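Local coordinates for uncharacterized protein (Bacteroides vulgatus, PDB 4FMR), which probably binds DNA as a two-fold dimer, pairing an HU/IHF-like DNA-binding domain with an Ig-like domain, at the interface of chains A and B. Residues are numbered along the deposited sequence; one frame, centred on the assembly and turned at random. Chains: chain A/B, uncharacterized hypothetical protein.

Contacts 1 and 2 are neighbouring parts of one two-fold interface, the centres of their C-alpha atoms about 18 Å apart. Helix 51-69 of chain A joins them: A:Gly57, A:Met61 and A:Val65 serve contact 2, while A:Leu69, at the end of the helix, and the loop residue A:Gly72 belong to contact 1. Contact 2 is a largely apolar core built mainly on helices, with a water-bridged rim, and contact 1 a strand-and-loop flank fixed by a backbone hydrogen bond. Each has a twin with the chains exchanged. The pairing resembles the intertwined dimers of the HU/IHF family, so this assembly is plausibly the biological one.

Contact 1: the interface of chains A and B. Residues chain A 69, 72, 74, 83-84; chain B 6, 27-30, 145.
The loop between helix 51-69 and strand 74-76 of the HU/IHF-like domain brings A:Gly72 against the end of strand 23-27 and the following loop of chain B, a small example of backbone recognition flanked by apolar packing. The amide N of B:Thr30 donates a hydrogen bond to the carbonyl O of A:Gly72 at 2.8 Å. The bond is almost straight at the hydrogen, 175°, yet the donor stands above the carbonyl plane, 44° out of it. The methyl CG2 of B:Thr29 lies beside the same oxygen and adds an apolar neighbour to the bonded group.

B:Leu6, from strand 4-12, divides its two branches between loop and strand. CD2 packs on A:Gly72 CA at 3.7 Å and also lies near the carbonyl O of A:Leu69, whereas CD1 meets the methyl CB of A:Ala84 at 3.8 Å. B:Leu27 holds CG anti to its backbone N (chi1 178°), which carries its branched end toward strand 80-87 of chain A. There its CD2 touches A:Val83 CG2 at 3.9 Å, the two side chains running antiparallel alongside one another, and also rests against the carbonyl O of A:Ala84. The other branch of A:Val83 reaches the Ig-like region of chain B: its CG1 lies 3.7 Å from the backbone O of B:Asp145.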
ATOM      1  N   LEU A  69       6.307   4.187  13.163  1.00 28.93           N
ATOM      2  CA  LEU A  69       5.164   4.656  12.390  1.00 28.48           C
ATOM      3  C   LEU A  69       4.116   5.335  13.260  1.00 35.33           C
ATOM      4  O   LEU A  69       3.539   6.352  12.845  1.00 34.85           O
ATOM      5  CB  LEU A  69       4.527   3.463  11.625  1.00 26.81           C
ATOM      6  CG  LEU A  69       5.397   2.910  10.494  1.00 28.97           C
ATOM      7  CD1 LEU A  69       4.924   1.534  10.044  1.00 27.72           C
ATOM      8  CD2 LEU A  69       5.452   3.889   9.331  1.00 27.35           C
ATOM      9  N   GLY A  72       4.983   8.944  14.324  1.00 36.93           N
ATOM     10  CA  GLY A  72       5.080   9.872  13.203  1.00 35.74           C
ATOM     11  C   GLY A  72       6.282   9.858  12.303  1.00 37.36           C
ATOM     12  O   GLY A  72       6.533  10.849  11.628  1.00 35.67           O
ATOM     13  N   SER A  74       8.416   8.259   8.972  1.00 33.11           N
ATOM     14  CA  SER A  74       8.301   7.471   7.750  1.00 32.72           C
ATOM     15  C   SER A  74       9.370   6.368   7.879  1.00 35.28           C
ATOM     16  O   SER A  74      10.437   6.616   8.441  1.00 33.87           O
ATOM     17  CB  SER A  74       8.455   8.316   6.488  1.00 35.33           C
ATOM     18  OG  SER A  74       9.797   8.745   6.367  1.00 47.35           O
ATOM     19  N   VAL A  83       4.263   5.122   6.082  1.00 29.93           N
ATOM     20  CA  VAL A  83       4.011   6.347   6.836  1.00 29.72           C
ATOM     21  C   VAL A  83       2.587   6.260   7.306  1.00 32.52           C
ATOM     22  O   VAL A  83       1.751   5.746   6.574  1.00 31.20           O
ATOM     23  CB  VAL A  83       4.326   7.691   6.059  1.00 33.24           C
ATOM     24  CG1 VAL A  83       3.315   7.993   4.935  1.00 32.49           C
ATOM     25  CG2 VAL A  83       4.449   8.876   7.009  1.00 33.06           C
ATOM     26  N   ALA A  84       2.309   6.754   8.525  1.00 32.25           N
ATOM     27  CA  ALA A  84       0.953   6.865   9.060  1.00 33.22           C
ATOM     28  C   ALA A  84       0.158   7.922   8.287  1.00 38.23           C
ATOM     29  O   ALA A  84       0.689   8.984   7.937  1.00 37.64           O
ATOM     30  CB  ALA A  84       0.993   7.223  10.532  1.00 35.10           C
TER
ATOM     31  N   LEU B   6       0.312  10.549  17.637  1.00 44.58           N
ATOM     32  CA  LEU B   6       0.493  11.153  16.318  1.00 43.89           C
ATOM     33  C   LEU B   6       0.036  12.624  16.396  1.00 50.97           C
ATOM     34  O   LEU B   6      -1.008  12.909  16.995  1.00 51.50           O
ATOM     35  CB  LEU B   6      -0.250  10.403  15.188  1.00 42.13           C
ATOM     36  CG  LEU B   6       0.234   9.008  14.791  1.00 43.03           C
ATOM     37  CD1 LEU B   6      -0.690   8.402  13.770  1.00 41.29           C
ATOM     38  CD2 LEU B   6       1.630   9.041  14.237  1.00 42.81           C
ATOM     39  N   LEU B  27      -0.402  14.668   8.856  1.00 47.65           N
ATOM     40  CA  LEU B  27       0.614  14.246   9.818  1.00 46.92           C
ATOM     41  C   LEU B  27       1.790  15.203   9.820  1.00 51.26           C
ATOM     42  O   LEU B  27       2.247  15.627   8.766  1.00 49.76           O
ATOM     43  CB  LEU B  27       1.116  12.805   9.530  1.00 45.42           C
ATOM     44  CG  LEU B  27       2.244  12.218  10.447  1.00 48.34           C
ATOM     45  CD1 LEU B  27       1.758  11.978  11.869  1.00 47.50           C
ATOM     46  CD2 LEU B  27       2.830  10.932   9.860  1.00 47.83           C
ATOM     47  N   GLU B  28       2.239  15.561  11.023  1.00 50.96           N
ATOM     48  CA  GLU B  28       3.451  16.321  11.270  1.00 51.65           C
ATOM     49  C   GLU B  28       4.524  15.253  11.427  1.00 56.44           C
ATOM     50  O   GLU B  28       4.582  14.586  12.472  1.00 55.53           O
ATOM     51  CB  GLU B  28       3.280  17.238  12.494  1.00 54.53           C
ATOM     52  CG  GLU B  28       4.429  18.206  12.716  1.00 65.59           C
ATOM     53  CD  GLU B  28       4.387  18.996  14.010  1.00 91.59           C
ATOM     54  OE1 GLU B  28       4.226  18.377  15.088  1.00 90.67           O
ATOM     55  OE2 GLU B  28       4.579  20.231  13.951  1.00 91.31           O
ATOM     56  N   THR B  29       5.277  14.991  10.338  1.00 53.96           N
ATOM     57  CA  THR B  29       6.285  13.926  10.290  1.00 54.11           C
ATOM     58  C   THR B  29       7.455  14.244  11.244  1.00 60.93           C
ATOM     59  O   THR B  29       7.970  15.365  11.266  1.00 61.72           O
ATOM     60  CB  THR B  29       6.759  13.673   8.858  1.00 60.63           C
ATOM     61  OG1 THR B  29       5.632  13.765   7.987  1.00 62.74           O
ATOM     62  CG2 THR B  29       7.410  12.286   8.690  1.00 56.74           C
ATOM     63  N   THR B  30       7.832  13.239  12.053  1.00 58.19           N
ATOM     64  CA  THR B  30       8.887  13.322  13.063  1.00 58.90           C
ATOM     65  C   THR B  30      10.255  13.356  12.373  1.00 61.29           C
ATOM     66  O   THR B  30      11.035  14.287  12.605  1.00 62.50           O
ATOM     67  CB  THR B  30       8.762  12.128  14.050  1.00 71.23           C
ATOM     68  OG1 THR B  30       7.454  12.129  14.619  1.00 74.22           O
ATOM     69  CG2 THR B  30       9.815  12.154  15.168  1.00 70.36           C
ATOM     70  N   ASP B 145       0.238   9.373  -0.403  1.00 34.83           N
ATOM     71  CA  ASP B 145       0.996   9.230   0.845  1.00 35.38           C
ATOM     72  C   ASP B 145       2.420   9.873   0.736  1.00 37.48           C
ATOM     73  O   ASP B 145       3.265   9.610   1.570  1.00 36.04           O
ATOM     74  CB  ASP B 145       1.101   7.731   1.217  1.00 35.83           C
ATOM     75  CG  ASP B 145       1.762   6.841   0.174  1.00 42.46           C
ATOM     76  OD1 ASP B 145       2.117   7.355  -0.922  1.00 43.28           O
ATOM     77  OD2 ASP B 145       1.891   5.629   0.427  1.00 44.18           O
TER

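Contact 2: the interface of chains A and B. Residues chain A 57, 61, 65, 77; chain B 38, 42, 58, 61-62, 79.
A:Met61 and B:Met61, both selenomethionine, meet end to end at the apolar centre of the helical dimer core, where the selenium SE of A:Met61 lies 3.7 Å from the methyl CE of B:Met61. The A:Met61 chain leaves helix 51-69 with CG anti to its backbone N (chi1 -169°) and bends at its last torsion, turning CE toward the CD1 branch of B:Leu79. B:Ile58 brings its terminal CD1 to the same selenium at 3.9 Å.

Nearer the backbone of A:Met61, the selenomethionine B:Met42 lies alongside and points the same way, with its SE 3.7 Å from A:Met61 CB. The CG2 branch of B:Ile38 touches A:Met61 CG, so helix 35-45 packs against the stem of this side chain while B:Met61 and B:Leu79 meet its far end.

One turn further along the helix, A:Val65 is shared between two partners. Its CG1 meets B:Leu79 CD1 at 3.8 Å, and its CG2 meets B:Ile38 CD1 at 3.9 Å. An alanine here would remove both branches and would probably open a gap between B:Leu79 and B:Ile38, costing B:Ile38 CD1 its valine contact and leaving B:Leu79 CD1 less firmly held.

Toward the polar rim, A:Thr77 turns its methyl CG2 to B:Ile38 CD1, the two side chains set roughly perpendicular. Its hydroxyl faces a water that links the chains: A:Thr77 OG1 lies 2.8 Å from water 1, which is 3.2 Å from the carboxylate OE2 of B:Glu62.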
ATOM      1  N   GLY A  57      14.040 -12.044  16.133  1.00 41.88           N
ATOM      2  CA  GLY A  57      14.447 -10.923  15.301  1.00 41.60           C
ATOM      3  C   GLY A  57      13.301 -10.301  14.525  1.00 45.95           C
ATOM      4  O   GLY A  57      13.171  -9.073  14.521  1.00 45.23           O
HETATM    5  N   MSE A  61      11.948  -6.503  15.168  1.00 33.80           N
HETATM    6  CA  MSE A  61      11.911  -5.563  14.056  0.70 34.68           C
HETATM    7  C   MSE A  61      10.482  -4.998  13.856  1.00 36.53           C
HETATM    8  O   MSE A  61      10.335  -3.813  13.588  1.00 34.79           O
HETATM    9  CB  MSE A  61      12.408  -6.248  12.778  0.70 37.68           C
HETATM   10  CG  MSE A  61      12.653  -5.276  11.638  0.70 46.52           C
HETATM   11 SE   MSE A  61      12.532  -6.151   9.922  0.53 56.49          SE
HETATM   12  CE  MSE A  61      10.600  -6.689  10.009  0.70 52.81           C
ATOM     13  N   VAL A  65       9.418  -0.969  14.083  1.00 33.20           N
ATOM     14  CA  VAL A  65       8.783  -0.333  12.925  1.00 32.20           C
ATOM     15  C   VAL A  65       7.381   0.186  13.303  1.00 34.94           C
ATOM     16  O   VAL A  65       7.084   1.340  12.987  1.00 33.50           O
ATOM     17  CB  VAL A  65       8.750  -1.265  11.696  1.00 35.09           C
ATOM     18  CG1 VAL A  65       7.890  -0.679  10.569  1.00 33.98           C
ATOM     19  CG2 VAL A  65      10.171  -1.529  11.194  1.00 35.24           C
ATOM     20  N   THR A  77      12.471   0.366   4.469  1.00 37.87           N
ATOM     21  CA  THR A  77      13.258  -0.888   4.475  1.00 37.72           C
ATOM     22  C   THR A  77      13.591  -1.204   3.000  1.00 43.14           C
ATOM     23  O   THR A  77      13.232  -0.447   2.097  1.00 43.56           O
ATOM     24  CB  THR A  77      12.476  -2.030   5.190  1.00 39.62           C
ATOM     25  OG1 THR A  77      11.399  -2.477   4.351  1.00 36.59           O
ATOM     26  CG2 THR A  77      11.924  -1.614   6.560  1.00 33.19           C
TER
ATOM     27  N   ILE B  38      16.703   1.118  12.343  1.00 31.05           N
ATOM     28  CA  ILE B  38      15.863  -0.003  12.773  1.00 29.07           C
ATOM     29  C   ILE B  38      16.730  -0.998  13.521  1.00 32.36           C
ATOM     30  O   ILE B  38      16.393  -1.348  14.635  1.00 33.64           O
ATOM     31  CB  ILE B  38      15.108  -0.662  11.580  1.00 30.48           C
ATOM     32  CG1 ILE B  38      14.042   0.289  11.018  1.00 28.30           C
ATOM     33  CG2 ILE B  38      14.494  -2.035  11.979  1.00 31.36           C
ATOM     34  CD1 ILE B  38      13.484  -0.097   9.672  1.00 31.14           C
HETATM   35  N   MSE B  42      16.629  -2.044  17.535  1.00 30.15           N
HETATM   36  CA  MSE B  42      16.380  -3.442  17.905  1.00 29.85           C
HETATM   37  C   MSE B  42      17.356  -3.868  19.001  1.00 38.82           C
HETATM   38  O   MSE B  42      16.948  -4.437  20.018  1.00 40.03           O
HETATM   39  CB  MSE B  42      16.511  -4.356  16.680  1.00 29.77           C
HETATM   40  CG  MSE B  42      15.335  -4.271  15.728  1.00 33.58           C
HETATM   41 SE   MSE B  42      15.728  -5.173  14.042  0.75 37.73          SE
HETATM   42  CE  MSE B  42      15.682  -7.083  14.720  1.00 33.53           C
ATOM     43  N   ILE B  58      17.514  -9.895   8.434  1.00 37.37           N
ATOM     44  CA  ILE B  58      16.708  -8.936   7.674  1.00 36.00           C
ATOM     45  C   ILE B  58      16.980  -9.126   6.166  1.00 38.73           C
ATOM     46  O   ILE B  58      16.003  -9.213   5.419  1.00 37.42           O
ATOM     47  CB  ILE B  58      16.896  -7.454   8.107  1.00 38.74           C
ATOM     48  CG1 ILE B  58      16.329  -7.233   9.528  1.00 39.57           C
ATOM     49  CG2 ILE B  58      16.226  -6.480   7.077  1.00 36.65           C
ATOM     50  CD1 ILE B  58      16.446  -5.765  10.086  1.00 46.21           C
HETATM   51  N   MSE B  61      15.326 -12.426   5.212  1.00 36.80           N
HETATM   52  CA  MSE B  61      13.870 -12.302   5.222  0.50 38.03           C
HETATM   53  C   MSE B  61      13.399 -11.549   3.947  1.00 39.93           C
HETATM   54  O   MSE B  61      12.425 -11.966   3.332  1.00 39.30           O
HETATM   55  CB  MSE B  61      13.417 -11.612   6.524  0.50 41.10           C
HETATM   56  CG  MSE B  61      11.919 -11.394   6.646  0.50 49.95           C
HETATM   57 SE   MSE B  61      11.407  -9.706   5.830  0.38 59.95          SE
HETATM   58  CE  MSE B  61      12.355  -8.458   7.030  0.50 56.76           C
ATOM     59  N   GLU B  62      14.116 -10.473   3.539  1.00 35.16           N
ATOM     60  CA  GLU B  62      13.787  -9.676   2.340  1.00 33.68           C
ATOM     61  C   GLU B  62      13.908 -10.504   1.055  1.00 38.16           C
ATOM     62  O   GLU B  62      13.049 -10.369   0.170  1.00 37.09           O
ATOM     63  CB  GLU B  62      14.670  -8.431   2.253  1.00 34.34           C
ATOM     64  CG  GLU B  62      14.346  -7.480   3.396  1.00 43.60           C
ATOM     65  CD  GLU B  62      14.810  -6.044   3.282  1.00 59.47           C
ATOM     66  OE1 GLU B  62      15.639  -5.747   2.389  1.00 47.45           O
ATOM     67  OE2 GLU B  62      14.306  -5.206   4.070  1.00 49.74           O
ATOM     68  N   LEU B  79       3.672  -6.894   9.767  1.00 34.96           N
ATOM     69  CA  LEU B  79       3.699  -5.516   9.296  1.00 33.49           C
ATOM     70  C   LEU B  79       2.894  -5.289   8.036  1.00 36.41           C
ATOM     71  O   LEU B  79       2.423  -4.177   7.837  1.00 38.43           O
ATOM     72  CB  LEU B  79       5.150  -5.054   9.024  1.00 32.66           C
ATOM     73  CG  LEU B  79       6.055  -4.847  10.239  1.00 35.43           C
ATOM     74  CD1 LEU B  79       7.395  -4.356   9.802  1.00 33.65           C
ATOM     75  CD2 LEU B  79       5.439  -3.859  11.250  1.00 34.81           C
TER
HETATM   76  O   HOH W   1      11.318  -5.128   5.325  1.00 47.52           O